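Local coordinates for protein transcriptional regulator, GntR family (Thermotoga maritima, PDB 3SXM) that probably regulates transcription as a DNA-binding GntR-family member, this chain being its all-helical, metal-binding FCD domain, at residues F7-I12 against N128-T133; M18-L23 against E120-H125; D28-S33 against K64-A69; G41-V46 against D56-R61. The protein carries 3 engineered substitutions. All blocks are in the same frame, centred on the assembly; numbering follows the deposited sequence.

Contact 1: F7-I12 against N128-T133; sequences FIRETI and NVEAET
Val-129 makes the first touch along 128-133, its CG1 lying 4.2 Å from CD1 of Ile-12. Glu-130 comes next and has the most surface buried by the other segment. Its CG is anti to the backbone N (chi1 180°), and the chain beyond is extended toward helix 5-25. Glu-130 CB packs 3.9 Å from Ile-12 CG1, and Glu-130 CD rests near Ile-12 CG2. Glu-130 OE2 ends against the backbone of the partner helix, 3.3 Å from Arg-9 CA. The salt bridge from Glu-130 OE2 to Arg-9 NH1 is long, at 3.7 Å, and the guanidinium and carboxylate planes stand 62° apart; the stronger partner of Arg-9 is Glu-5, paired with the arginine NE. A water joins Arg-9 O to Glu-130 OE2, but its 2.4 Å leg to OE2 is doubtfully short. An alanine in place of Glu-130 would probably leave Arg-9 NH1 without this acidic mate and open a gap over Ile-12 CG2. At Thr-133, OG1 bonds back to Val-129 O at 2.8 Å, while CG2 meets Ile-8 CG2 at 4.0 Å. With axes 173° apart in direction, the segments form an antiparallel helix pair joining the first and last helices of the FCD bundle.

Contact 2: M18-L23 against E120-H125; sequences MEVFCL and EKLKEH
Val-20 and Leu-122 bring the two backbones closest, their CA atoms 7.3 Å apart, on helices that run antiparallel at 170° with axes 10.3 Å from each other. This is an antiparallel helix pair inside the FCD bundle, uniting helix 5-25 with helix 115-135. Leu-122 is the residue most covered in this contact. Its CG is anti to the backbone N (chi1 174°), and the two methyls beyond it divide the work. Leu-122 CD2 lies 3.8 Å from Leu-23 CD2 and 3.9 Å from Val-20 CG2; Leu-122 runs alongside both partners with the opposite sense. Leu-122 CD1 meets a polar neighbour, Glu-19 OE1, at 3.6 Å, the two side chains crossing at about a right angle. That buried carboxylate is satisfied by other residues: OE1 is hydrogen-bonded to His-63 ND1, while OE2 is held by Arg-15 and Tyr-79. His-63 and His-125 are zinc ligands in another structure of this protein, though no metal is bound here, consistent with a second-shell role for Glu-19, probably helping to orient His-63. On the more open flank, the extended aliphatic chain of Lys-123 crosses Val-20, with Lys-123 CG 3.9 Å from Val-20 CG2 and Lys-123 CE 4.0 Å from Val-20 CG1.

Contact 3: D28-S33 against K64-A69; sequences DKIAGS and KLFIRA
Ile-30 and Ala-69 form the tight part of this contact, Ile-30 CG1 standing 3.3 Å from Ala-69 CB, closer than ordinary van der Waals packing. The two other ends of the isoleucine meet Phe-66. Ile-30 CG2 comes to the ring edge, near its plane, 3.9 Å from Phe-66 CD1, and the two side chains cross at about a right angle. CD1 of Ile-30 instead sits 3.9 Å from Phe-66 CA, against the backbone. Ile-30 thus meets the ring edge through CG2 and the alanine methyl through CG1, and Leu-23 of helix 5-25 adds to its surroundings.

Packing is slacker toward Leu-65, whose CD2 is 4.4 Å from Ile-30 CG2. Leu-65 CD2 also approaches Ser-33 OG at 3.7 Å. Ser-33 has chi1 66°, which places OG between the backbone N and the carbonyl carbon; Ser-33 OG donates to Ile-30 O at 2.8 Å and, more weakly, caps the next helix at Leu-36 N. Ser-33 also lines a pocket holding a bicarbonate ion, probably from the crystallisation liquor. On the solvent side, exposed Lys-29 lays its aliphatic chain over the end of the partner segment, Lys-29 CD 3.2 Å from Ala-69 O.

With no hydrogen bond between the segments, apolar shape fit is what docks short helix 27-31 on helix 51-68, while the polar groups of Ser-33 serve the turn between helices 27-31 and 34-44.

Contact 4: G41-V46 against D56-R61; sequences GEIDDV and DDSDER
Glu-42 and Arg-61 supply the ionic link between these segments, Glu-42 OE2 lying 3.5 Å from Arg-61 NH1 at the edge of the guanidinium. Glu-42 CG is anti to the backbone N (chi1 -167°), and the chain beyond is extended. Asp-57 completes a salt-bridge network: Arg-61 NH1 donates to Asp-57 OD2 at 3.1 Å with an N-H...acceptor angle of 170°. The acceptor lies in the guanidinium plane and is met on its syn side, somewhat out of the carboxylate plane; this pair is shorter than the salt bridge across the contact. The stronger partner of Arg-61 is Glu-35, met with Glu-38 by NH2.

Between like charges, Glu-42 OE1 comes within 2.7 Å of Asp-57 OD2, with the carboxylate planes 87° apart. Two acids this close may share a proton, but Asp-57 was modelled in two conformers, which makes both this reading and its bond to Arg-61 tentative. An alanine in place of Glu-42 would probably leave Arg-61 NH1 without this mate from across the contact and open a gap beside Ser-58 CB.

Apolar contact is slight. Ile-43 CG1 meets Ser-58 OG at 3.9 Å and Ser-58 CB at 4.0 Å, while that hydroxyl bonds to Ile-54 O of its own helix.

Asp-56 and Asp-59, ligands of two different zinc ions in other structures of this protein, neither bound here, start away from helix 34-44. Ile-43 carries helix 34-44 onto Asn-100 and Lys-104 of helix 96-111, while Asp-59 joins helix 51-68 to His-103 of helix 96-111 and Arg-90 of helix 73-90.

How the contacts relate
Contacts 1 and 2 join the same two helices, 5-25 and 115-135, with their centres 14 Å apart; contacts 3 and 4 share helix 51-68, with their centres 16 Å apart. Contact 2 is the buried one, the other three being only partly buried. Its methyl packing gives way in contact 1 to an acid reaching across toward an exposed arginine. Contact 3 resembles contact 2 in being apolar, and the two meet where Leu-23 CA lies 3.7 Å from Ile-30 CD1. Contact 4, on the opposite side of the chain's centre from contacts 1 and 2, relies on ion pairs. Zinc-ligand residues occur within contacts 2 and 4, whose nearest atoms are about 5 Å apart.

Contact 1: F7-I12 against N128-T133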
loop_
_atom_site.group_PDB
_atom_site.type_symbol
_atom_site.label_atom_id
_atom_site.label_comp_id
_atom_site.label_asym_id
_atom_site.label_seq_id
_atom_site.Cartn_x
_atom_site.Cartn_y
_atom_site.Cartn_z
ATOM N N PHE A 7 -2.939 7.116 16.244
ATOM C CA PHE A 7 -3.506 7.807 15.077
ATOM C C PHE A 7 -2.392 8.298 14.167
ATOM O O PHE A 7 -2.438 8.163 12.953
ATOM C CB PHE A 7 -4.403 8.939 15.560
ATOM C CG PHE A 7 -4.978 9.771 14.481
ATOM C CD1 PHE A 7 -6.178 9.435 13.909
ATOM C CD2 PHE A 7 -4.401 10.962 14.127
ATOM C CE1 PHE A 7 -6.765 10.216 12.956
ATOM C CE2 PHE A 7 -4.989 11.765 13.127
ATOM C CZ PHE A 7 -6.193 11.370 12.539
ATOM N N ILE A 8 -1.347 8.850 14.756
ATOM C CA ILE A 8 -0.238 9.417 14.025
ATOM C C ILE A 8 0.556 8.327 13.352
ATOM O O ILE A 8 0.822 8.396 12.162
ATOM C CB ILE A 8 0.638 10.262 15.003
ATOM C CG1 ILE A 8 -0.117 11.512 15.418
ATOM C CG2 ILE A 8 2.001 10.628 14.325
ATOM C CD1 ILE A 8 0.384 12.122 16.749
ATOM N N ARG A 9 0.894 7.275 14.079
ATOM C CA ARG A 9 1.686 6.171 13.559
ATOM C C ARG A 9 0.943 5.464 12.435
ATOM O O ARG A 9 1.559 5.067 11.413
ATOM C CB ARG A 9 2.051 5.202 14.668
ATOM C CG ARG A 9 3.066 5.770 15.694
ATOM C CD ARG A 9 3.702 4.611 16.467
ATOM N NE ARG A 9 4.570 5.043 17.563
ATOM C CZ ARG A 9 5.815 5.484 17.443
ATOM N NH1 ARG A 9 6.388 5.609 16.256
ATOM N NH2 ARG A 9 6.478 5.825 18.543
ATOM N N GLU A 10 -0.362 5.339 12.586
ATOM C CA GLU A 10 -1.170 4.666 11.561
ATOM C C GLU A 10 -1.117 5.464 10.291
ATOM O O GLU A 10 -1.099 4.897 9.188
ATOM C CB GLU A 10 -2.630 4.462 11.956
ATOM C CG GLU A 10 -2.880 3.369 12.950
ATOM C CD GLU A 10 -4.344 3.246 13.332
ATOM O OE1 GLU A 10 -5.123 4.152 12.959
ATOM O OE2 GLU A 10 -4.686 2.291 14.039
ATOM N N THR A 11 -1.158 6.771 10.405
ATOM C CA THR A 11 -1.144 7.672 9.249
ATOM C C THR A 11 0.175 7.544 8.493
ATOM O O THR A 11 0.191 7.375 7.273
ATOM C CB THR A 11 -1.372 9.155 9.727
ATOM O OG1 THR A 11 -2.585 9.267 10.457
ATOM C CG2 THR A 11 -1.485 10.041 8.533
ATOM N N ILE A 12 1.282 7.638 9.192
ATOM C CA ILE A 12 2.586 7.537 8.584
ATOM C C ILE A 12 2.776 6.157 7.945
ATOM O O ILE A 12 3.284 6.059 6.833
ATOM C CB ILE A 12 3.659 7.830 9.598
ATOM C CG1 ILE A 12 3.568 9.301 10.082
ATOM C CG2 ILE A 12 5.023 7.498 9.013
ATOM C CD1 ILE A 12 3.889 10.342 9.038
ATOM N N ASN A 128 11.225 9.900 10.056
ATOM C CA ASN A 128 11.788 11.051 10.799
ATOM C C ASN A 128 10.681 11.991 11.195
ATOM O O ASN A 128 10.667 12.456 12.360
ATOM C CB ASN A 128 12.808 11.811 9.931
ATOM C CG ASN A 128 14.171 11.112 9.827
ATOM O OD1 ASN A 128 14.477 10.172 10.549
ATOM N ND2 ASN A 128 15.009 11.622 8.938
ATOM N N VAL A 129 9.764 12.292 10.278
ATOM C CA VAL A 129 8.574 13.088 10.559
ATOM C C VAL A 129 7.790 12.454 11.713
ATOM O O VAL A 129 7.426 13.118 12.689
ATOM C CB VAL A 129 7.747 13.259 9.295
ATOM C CG1 VAL A 129 6.352 13.693 9.580
ATOM C CG2 VAL A 129 8.472 14.205 8.345
ATOM N N GLU A 130 7.557 11.163 11.619
ATOM C CA GLU A 130 6.831 10.419 12.629
ATOM C C GLU A 130 7.491 10.593 13.992
ATOM O O GLU A 130 6.806 10.937 14.968
ATOM C CB GLU A 130 6.771 8.938 12.250
ATOM C CG GLU A 130 6.042 8.064 13.232
ATOM C CD GLU A 130 6.022 6.637 12.771
ATOM O OE1 GLU A 130 7.050 6.150 12.245
ATOM O OE2 GLU A 130 4.957 6.026 12.851
ATOM N N ALA A 131 8.778 10.325 14.064
ATOM C CA ALA A 131 9.486 10.336 15.326
ATOM C C ALA A 131 9.420 11.720 15.949
ATOM O O ALA A 131 9.242 11.850 17.178
ATOM C CB ALA A 131 10.932 9.862 15.130
ATOM N N GLU A 132 9.601 12.752 15.137
ATOM C CA GLU A 132 9.637 14.099 15.682
ATOM C C GLU A 132 8.254 14.540 16.109
ATOM O O GLU A 132 8.094 15.262 17.100
ATOM C CB GLU A 132 10.193 15.067 14.628
ATOM C CG GLU A 132 11.606 14.952 14.338
ATOM C CD GLU A 132 12.326 16.250 14.674
ATOM O OE1 GLU A 132 13.498 16.186 15.093
ATOM O OE2 GLU A 132 11.709 17.333 14.538
ATOM N N THR A 133 7.208 14.107 15.411
ATOM C CA THR A 133 5.870 14.440 15.790
ATOM C C THR A 133 5.525 13.779 17.124
ATOM O O THR A 133 4.991 14.430 18.028
ATOM C CB THR A 133 4.889 13.995 14.656
ATOM O OG1 THR A 133 5.243 14.696 13.462
ATOM C CG2 THR A 133 3.460 14.317 14.978
HETATM O O HOH W 1 4.162 3.949 11.855
#

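Contact 2: M18-L23 against E120-H125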
loop_
_atom_site.group_PDB
_atom_site.type_symbol
_atom_site.label_atom_id
_atom_site.label_comp_id
_atom_site.label_asym_id
_atom_site.label_seq_id
_atom_site.Cartn_x
_atom_site.Cartn_y
_atom_site.Cartn_z
ATOM N N MET A 18 1.605 3.302 0.715
ATOM C CA MET A 18 1.124 3.775 -0.575
ATOM C C MET A 18 2.241 4.481 -1.348
ATOM O O MET A 18 2.442 4.244 -2.540
ATOM C CB MET A 18 -0.072 4.701 -0.403
ATOM C CG MET A 18 -1.267 4.034 0.276
ATOM S SD MET A 18 -2.689 5.087 0.487
ATOM C CE MET A 18 -3.245 5.171 -1.124
ATOM N N GLU A 19 2.951 5.402 -0.706
ATOM C CA GLU A 19 3.949 6.227 -1.426
ATOM C C GLU A 19 5.127 5.400 -1.896
ATOM O O GLU A 19 5.625 5.589 -3.004
ATOM C CB GLU A 19 4.361 7.429 -0.566
ATOM C CG GLU A 19 3.245 8.354 -0.200
ATOM C CD GLU A 19 3.757 9.574 0.525
ATOM O OE1 GLU A 19 4.957 9.872 0.317
ATOM O OE2 GLU A 19 2.993 10.249 1.245
ATOM N N VAL A 20 5.638 4.517 -1.060
ATOM C CA VAL A 20 6.779 3.686 -1.424
ATOM C C VAL A 20 6.358 2.727 -2.529
ATOM O O VAL A 20 7.119 2.502 -3.470
ATOM C CB VAL A 20 7.372 2.942 -0.230
ATOM C CG1 VAL A 20 8.371 1.850 -0.684
ATOM C CG2 VAL A 20 8.020 3.942 0.759
ATOM N N PHE A 21 5.157 2.133 -2.439
ATOM C CA PHE A 21 4.704 1.269 -3.519
ATOM C C PHE A 21 4.746 2.033 -4.834
ATOM O O PHE A 21 5.173 1.484 -5.851
ATOM C CB PHE A 21 3.264 0.763 -3.269
ATOM C CG PHE A 21 2.748 -0.146 -4.359
ATOM C CD1 PHE A 21 3.014 -1.494 -4.319
ATOM C CD2 PHE A 21 1.972 0.329 -5.406
ATOM C CE1 PHE A 21 2.503 -2.364 -5.266
ATOM C CE2 PHE A 21 1.543 -0.528 -6.396
ATOM C CZ PHE A 21 1.793 -1.853 -6.317
ATOM N N CYS A 22 4.208 3.240 -4.867
ATOM C CA CYS A 22 4.141 3.990 -6.134
ATOM C C CYS A 22 5.530 4.431 -6.615
ATOM O O CYS A 22 5.852 4.320 -7.803
ATOM C CB CYS A 22 3.181 5.161 -6.026
ATOM S SG CYS A 22 1.468 4.650 -5.829
ATOM N N LEU A 23 6.360 4.958 -5.714
ATOM C CA LEU A 23 7.734 5.284 -6.088
ATOM C C LEU A 23 8.506 4.086 -6.656
ATOM O O LEU A 23 9.236 4.195 -7.676
ATOM C CB LEU A 23 8.505 5.914 -4.881
ATOM C CG LEU A 23 9.938 6.385 -5.186
ATOM C CD1 LEU A 23 10.015 7.418 -6.326
ATOM C CD2 LEU A 23 10.541 6.902 -3.872
ATOM N N GLU A 120 14.917 4.622 0.031
ATOM C CA GLU A 120 15.465 4.782 1.385
ATOM C C GLU A 120 15.178 6.182 1.924
ATOM O O GLU A 120 14.784 6.336 3.074
ATOM C CB GLU A 120 16.977 4.536 1.438
ATOM C CG GLU A 120 17.392 3.102 1.270
ATOM C CD GLU A 120 18.911 2.927 1.256
ATOM O OE1 GLU A 120 19.673 3.901 1.528
ATOM O OE2 GLU A 120 19.354 1.799 0.983
ATOM N N LYS A 121 15.380 7.204 1.105
ATOM C CA LYS A 121 15.195 8.581 1.579
ATOM C C LYS A 121 13.726 8.891 1.887
ATOM O O LYS A 121 13.436 9.611 2.843
ATOM C CB LYS A 121 15.734 9.606 0.563
ATOM C CG LYS A 121 15.850 11.039 1.072
ATOM C CD LYS A 121 16.977 11.117 2.174
ATOM C CE LYS A 121 17.292 12.491 2.640
ATOM N NZ LYS A 121 18.288 12.354 3.779
ATOM N N LEU A 122 12.811 8.377 1.080
ATOM C CA LEU A 122 11.406 8.556 1.321
ATOM C C LEU A 122 11.022 7.916 2.683
ATOM O O LEU A 122 10.322 8.534 3.490
ATOM C CB LEU A 122 10.587 8.015 0.136
ATOM C CG LEU A 122 9.064 8.026 0.375
ATOM C CD1 LEU A 122 8.544 9.398 0.674
ATOM C CD2 LEU A 122 8.308 7.491 -0.833
ATOM N N LYS A 123 11.456 6.688 2.922
ATOM C CA LYS A 123 11.168 5.967 4.174
ATOM C C LYS A 123 11.784 6.751 5.330
ATOM O O LYS A 123 11.136 6.943 6.342
ATOM C CB LYS A 123 11.724 4.550 4.163
ATOM C CG LYS A 123 10.959 3.611 3.237
ATOM C CD LYS A 123 11.624 2.241 3.238
ATOM C CE LYS A 123 10.874 1.297 2.348
ATOM N NZ LYS A 123 11.546 -0.036 2.159
ATOM N N GLU A 124 13.017 7.191 5.173
ATOM C CA GLU A 124 13.686 7.964 6.233
ATOM C C GLU A 124 12.920 9.228 6.540
ATOM O O GLU A 124 12.741 9.586 7.714
ATOM C CB GLU A 124 15.123 8.321 5.815
ATOM C CG GLU A 124 16.042 7.128 5.717
ATOM C CD GLU A 124 17.357 7.477 4.986
ATOM O OE1 GLU A 124 17.593 8.695 4.723
ATOM O OE2 GLU A 124 18.141 6.525 4.695
ATOM N N HIS A 125 12.472 9.938 5.498
ATOM C CA HIS A 125 11.725 11.154 5.682
ATOM C C HIS A 125 10.471 10.909 6.505
ATOM O O HIS A 125 10.168 11.632 7.478
ATOM C CB HIS A 125 11.359 11.755 4.324
ATOM C CG HIS A 125 10.299 12.792 4.392
ATOM N ND1 HIS A 125 10.544 14.051 4.909
ATOM C CD2 HIS A 125 8.979 12.749 4.110
ATOM C CE1 HIS A 125 9.428 14.748 4.894
ATOM N NE2 HIS A 125 8.460 13.983 4.426
#

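Contact 3: D28-S33 against K64-A69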
loop_
_atom_site.group_PDB
_atom_site.type_symbol
_atom_site.label_atom_id
_atom_site.label_comp_id
_atom_site.label_asym_id
_atom_site.label_seq_id
_atom_site.Cartn_x
_atom_site.Cartn_y
_atom_site.Cartn_z
ATOM N N ASP A 28 10.425 5.350 -13.038
ATOM C CA ASP A 28 10.855 6.058 -14.236
ATOM C C ASP A 28 9.861 7.119 -14.642
ATOM O O ASP A 28 10.270 8.189 -15.151
ATOM C CB ASP A 28 11.057 5.065 -15.408
ATOM C CG ASP A 28 12.217 4.114 -15.185
ATOM O OD1 ASP A 28 13.122 4.367 -14.384
ATOM O OD2 ASP A 28 12.282 3.090 -15.933
ATOM N N LYS A 29 8.560 6.856 -14.482
ATOM C CA LYS A 29 7.551 7.862 -14.774
ATOM C C LYS A 29 7.712 9.099 -13.879
ATOM O O LYS A 29 7.615 10.240 -14.336
ATOM C CB LYS A 29 6.130 7.279 -14.624
ATOM C CG LYS A 29 5.047 8.273 -14.947
ATOM C CD LYS A 29 3.733 7.608 -15.290
ATOM C CE LYS A 29 2.550 8.564 -15.198
ATOM N NZ LYS A 29 1.975 8.971 -16.511
ATOM N N ILE A 30 7.943 8.849 -12.611
ATOM C CA ILE A 30 8.175 9.935 -11.665
ATOM C C ILE A 30 9.441 10.713 -12.054
ATOM O O ILE A 30 9.423 11.948 -12.174
ATOM C CB ILE A 30 8.226 9.427 -10.209
ATOM C CG1 ILE A 30 6.865 8.855 -9.796
ATOM C CG2 ILE A 30 8.690 10.547 -9.314
ATOM C CD1 ILE A 30 6.944 7.937 -8.609
ATOM N N ALA A 31 10.513 10.001 -12.323
ATOM C CA ALA A 31 11.794 10.620 -12.661
ATOM C C ALA A 31 11.722 11.472 -13.897
ATOM O O ALA A 31 12.450 12.470 -14.014
ATOM C CB ALA A 31 12.878 9.588 -12.849
ATOM N N GLY A 32 10.886 11.078 -14.847
ATOM C CA GLY A 32 10.809 11.827 -16.093
ATOM C C GLY A 32 9.728 12.911 -16.147
ATOM O O GLY A 32 9.573 13.580 -17.206
ATOM N N SER A 33 9.014 13.131 -15.040
ATOM C CA SER A 33 7.900 14.058 -15.025
ATOM C C SER A 33 8.366 15.520 -14.928
ATOM O O SER A 33 9.364 15.834 -14.253
ATOM C CB SER A 33 6.943 13.760 -13.906
ATOM O OG SER A 33 7.545 13.991 -12.693
ATOM N N LYS A 64 1.886 13.743 -3.485
ATOM C CA LYS A 64 0.777 13.433 -4.422
ATOM C C LYS A 64 1.297 13.033 -5.790
ATOM O O LYS A 64 0.615 12.218 -6.435
ATOM C CB LYS A 64 -0.220 14.572 -4.528
ATOM C CG LYS A 64 -1.073 14.644 -3.297
ATOM C CD LYS A 64 -2.124 15.700 -3.388
ATOM C CE LYS A 64 -3.204 15.495 -2.316
ATOM N NZ LYS A 64 -4.176 16.620 -2.381
ATOM N N LEU A 65 2.443 13.555 -6.252
ATOM C CA LEU A 65 2.997 13.188 -7.570
ATOM C C LEU A 65 3.335 11.715 -7.569
ATOM O O LEU A 65 3.085 10.995 -8.576
ATOM C CB LEU A 65 4.292 14.012 -7.887
ATOM C CG LEU A 65 5.132 13.510 -9.076
ATOM C CD1 LEU A 65 4.401 13.585 -10.323
ATOM C CD2 LEU A 65 6.419 14.297 -9.145
ATOM N N PHE A 66 3.890 11.214 -6.491
ATOM C CA PHE A 66 4.334 9.795 -6.453
ATOM C C PHE A 66 3.090 8.942 -6.699
ATOM O O PHE A 66 3.108 7.981 -7.476
ATOM C CB PHE A 66 4.956 9.431 -5.115
ATOM C CG PHE A 66 6.243 10.180 -4.786
ATOM C CD1 PHE A 66 7.045 10.731 -5.759
ATOM C CD2 PHE A 66 6.603 10.348 -3.459
ATOM C CE1 PHE A 66 8.225 11.436 -5.434
ATOM C CE2 PHE A 66 7.793 11.036 -3.157
ATOM C CZ PHE A 66 8.560 11.543 -4.137
ATOM N N ILE A 67 2.025 9.300 -6.022
ATOM C CA ILE A 67 0.751 8.529 -6.092
ATOM C C ILE A 67 0.153 8.656 -7.497
ATOM O O ILE A 67 -0.269 7.639 -8.126
ATOM C CB ILE A 67 -0.216 9.030 -5.045
ATOM C CG1 ILE A 67 0.336 8.798 -3.636
ATOM C CG2 ILE A 67 -1.630 8.438 -5.220
ATOM C CD1 ILE A 67 0.385 7.350 -3.166
ATOM N N ARG A 68 0.118 9.880 -8.022
ATOM C CA ARG A 68 -0.499 10.165 -9.307
ATOM C C ARG A 68 0.192 9.407 -10.446
ATOM O O ARG A 68 -0.479 8.981 -11.392
ATOM C CB ARG A 68 -0.528 11.688 -9.561
ATOM C CG ARG A 68 -0.972 12.114 -10.935
ATOM C CD ARG A 68 -2.396 11.866 -11.208
ATOM N NE ARG A 68 -3.293 12.686 -10.399
ATOM C CZ ARG A 68 -4.610 12.696 -10.543
ATOM N NH1 ARG A 68 -5.178 11.944 -11.468
ATOM N NH2 ARG A 68 -5.355 13.470 -9.773
ATOM N N ALA A 69 1.506 9.209 -10.354
ATOM C CA ALA A 69 2.303 8.583 -11.396
ATOM C C ALA A 69 1.876 7.119 -11.614
ATOM O O ALA A 69 2.158 6.569 -12.658
ATOM C CB ALA A 69 3.824 8.694 -11.048
#

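Contact 4: G41-V46 against D56-R61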
loop_
_atom_site.group_PDB
_atom_site.type_symbol
_atom_site.label_atom_id
_atom_site.label_comp_id
_atom_site.label_asym_id
_atom_site.label_seq_id
_atom_site.Cartn_x
_atom_site.Cartn_y
_atom_site.Cartn_z
ATOM N N GLY A 41 12.571 23.005 -8.608
ATOM C CA GLY A 41 12.876 24.382 -8.852
ATOM C C GLY A 41 12.390 25.278 -7.735
ATOM O O GLY A 41 13.072 26.246 -7.345
ATOM N N GLU A 42 11.207 24.953 -7.255
ATOM C CA GLU A 42 10.599 25.686 -6.117
ATOM C C GLU A 42 11.498 25.584 -4.878
ATOM O O GLU A 42 11.764 26.568 -4.187
ATOM C CB GLU A 42 9.258 25.043 -5.800
ATOM C CG GLU A 42 8.355 25.809 -4.896
ATOM C CD GLU A 42 6.928 25.393 -5.139
ATOM O OE1 GLU A 42 6.544 24.315 -4.637
ATOM O OE2 GLU A 42 6.219 26.109 -5.883
ATOM N N ILE A 43 11.951 24.365 -4.601
ATOM C CA ILE A 43 12.768 24.110 -3.427
ATOM C C ILE A 43 14.100 24.763 -3.544
ATOM O O ILE A 43 14.600 25.328 -2.566
ATOM C CB ILE A 43 12.905 22.574 -3.225
ATOM C CG1 ILE A 43 11.581 21.982 -2.744
ATOM C CG2 ILE A 43 14.032 22.274 -2.233
ATOM C CD1 ILE A 43 11.566 20.462 -2.686
ATOM N N ASP A 44 14.653 24.802 -4.735
ATOM C CA ASP A 44 15.961 25.380 -4.963
ATOM C C ASP A 44 15.910 26.918 -5.054
ATOM O O ASP A 44 16.917 27.558 -4.889
ATOM C CB ASP A 44 16.598 24.837 -6.229
ATOM C CG ASP A 44 17.033 23.398 -6.118
ATOM O OD1 ASP A 44 17.102 22.848 -5.042
ATOM O OD2 ASP A 44 17.342 22.848 -7.145
ATOM N N ASP A 45 14.761 27.481 -5.323
ATOM C CA ASP A 45 14.650 28.902 -5.423
ATOM C C ASP A 45 14.625 28.968 -3.923
ATOM O O ASP A 45 13.596 28.871 -3.314
ATOM C CB ASP A 45 13.354 29.265 -6.113
ATOM C CG ASP A 45 13.313 30.692 -6.620
ATOM O OD1 ASP A 45 14.285 31.217 -7.167
ATOM O OD2 ASP A 45 12.234 31.262 -6.475
ATOM N N VAL A 46 15.806 29.099 -3.356
ATOM C CA VAL A 46 16.146 29.657 -2.053
ATOM C C VAL A 46 17.111 28.747 -1.299
ATOM O O VAL A 46 16.744 27.649 -0.881
ATOM C CB VAL A 46 14.891 29.885 -1.191
ATOM C CG1 VAL A 46 15.200 29.626 0.276
ATOM C CG2 VAL A 46 14.360 31.296 -1.391
ATOM N N ASP A 56 4.795 24.165 2.226
ATOM C CA ASP A 56 3.383 23.839 2.078
ATOM C C ASP A 56 3.083 23.327 0.680
ATOM O O ASP A 56 2.610 22.205 0.504
ATOM C CB ASP A 56 2.520 25.066 2.377
ATOM C CG ASP A 56 2.858 25.703 3.711
ATOM O OD1 ASP A 56 3.106 24.957 4.681
ATOM O OD2 ASP A 56 2.873 26.950 3.790
ATOM N N ASP A 57 3.360 24.162 -0.314
ATOM C CA ASP A 57 3.097 23.806 -1.698
ATOM C C ASP A 57 3.896 22.577 -2.113
ATOM O O ASP A 57 3.333 21.599 -2.603
ATOM C CB ASP A 57 3.435 24.980 -2.620
ATOM C CG ASP A 57 3.195 24.660 -4.082
ATOM O OD1 ASP A 57 2.295 25.280 -4.687
ATOM O OD2 ASP A 57 3.905 23.789 -4.626
ATOM N N SER A 58 5.213 22.633 -1.928
ATOM C CA SER A 58 6.099 21.558 -2.438
ATOM C C SER A 58 5.822 20.202 -1.823
ATOM O O SER A 58 5.879 19.197 -2.516
ATOM C CB SER A 58 7.622 21.844 -2.357
ATOM O OG SER A 58 8.091 21.983 -1.019
ATOM N N ASP A 59 5.562 20.148 -0.525
ATOM C CA ASP A 59 5.425 18.868 0.158
ATOM C C ASP A 59 4.191 18.153 -0.398
ATOM O O ASP A 59 4.288 17.000 -0.818
ATOM C CB ASP A 59 5.267 19.122 1.658
ATOM C CG ASP A 59 4.872 17.860 2.395
ATOM O OD1 ASP A 59 5.695 16.957 2.465
ATOM O OD2 ASP A 59 3.713 17.727 2.834
ATOM N N GLU A 60 3.053 18.830 -0.444
ATOM C CA GLU A 60 1.807 18.183 -0.898
ATOM C C GLU A 60 1.978 17.758 -2.345
ATOM O O GLU A 60 1.671 16.611 -2.724
ATOM C CB GLU A 60 0.621 19.103 -0.733
ATOM C CG GLU A 60 -0.637 18.581 -1.374
ATOM C CD GLU A 60 -1.870 19.406 -1.132
ATOM O OE1 GLU A 60 -1.792 20.456 -0.464
ATOM O OE2 GLU A 60 -2.946 18.991 -1.602
ATOM N N ARG A 61 2.540 18.632 -3.167
ATOM C CA ARG A 61 2.729 18.291 -4.577
ATOM C C ARG A 61 3.637 17.106 -4.769
ATOM O O ARG A 61 3.359 16.247 -5.623
ATOM C CB ARG A 61 3.268 19.492 -5.390
ATOM C CG ARG A 61 2.297 20.544 -5.609
ATOM C CD ARG A 61 2.978 21.825 -6.200
ATOM N NE ARG A 61 3.438 21.603 -7.566
ATOM C CZ ARG A 61 4.148 22.498 -8.241
ATOM N NH1 ARG A 61 4.553 23.613 -7.648
ATOM N NH2 ARG A 61 4.495 22.255 -9.488
#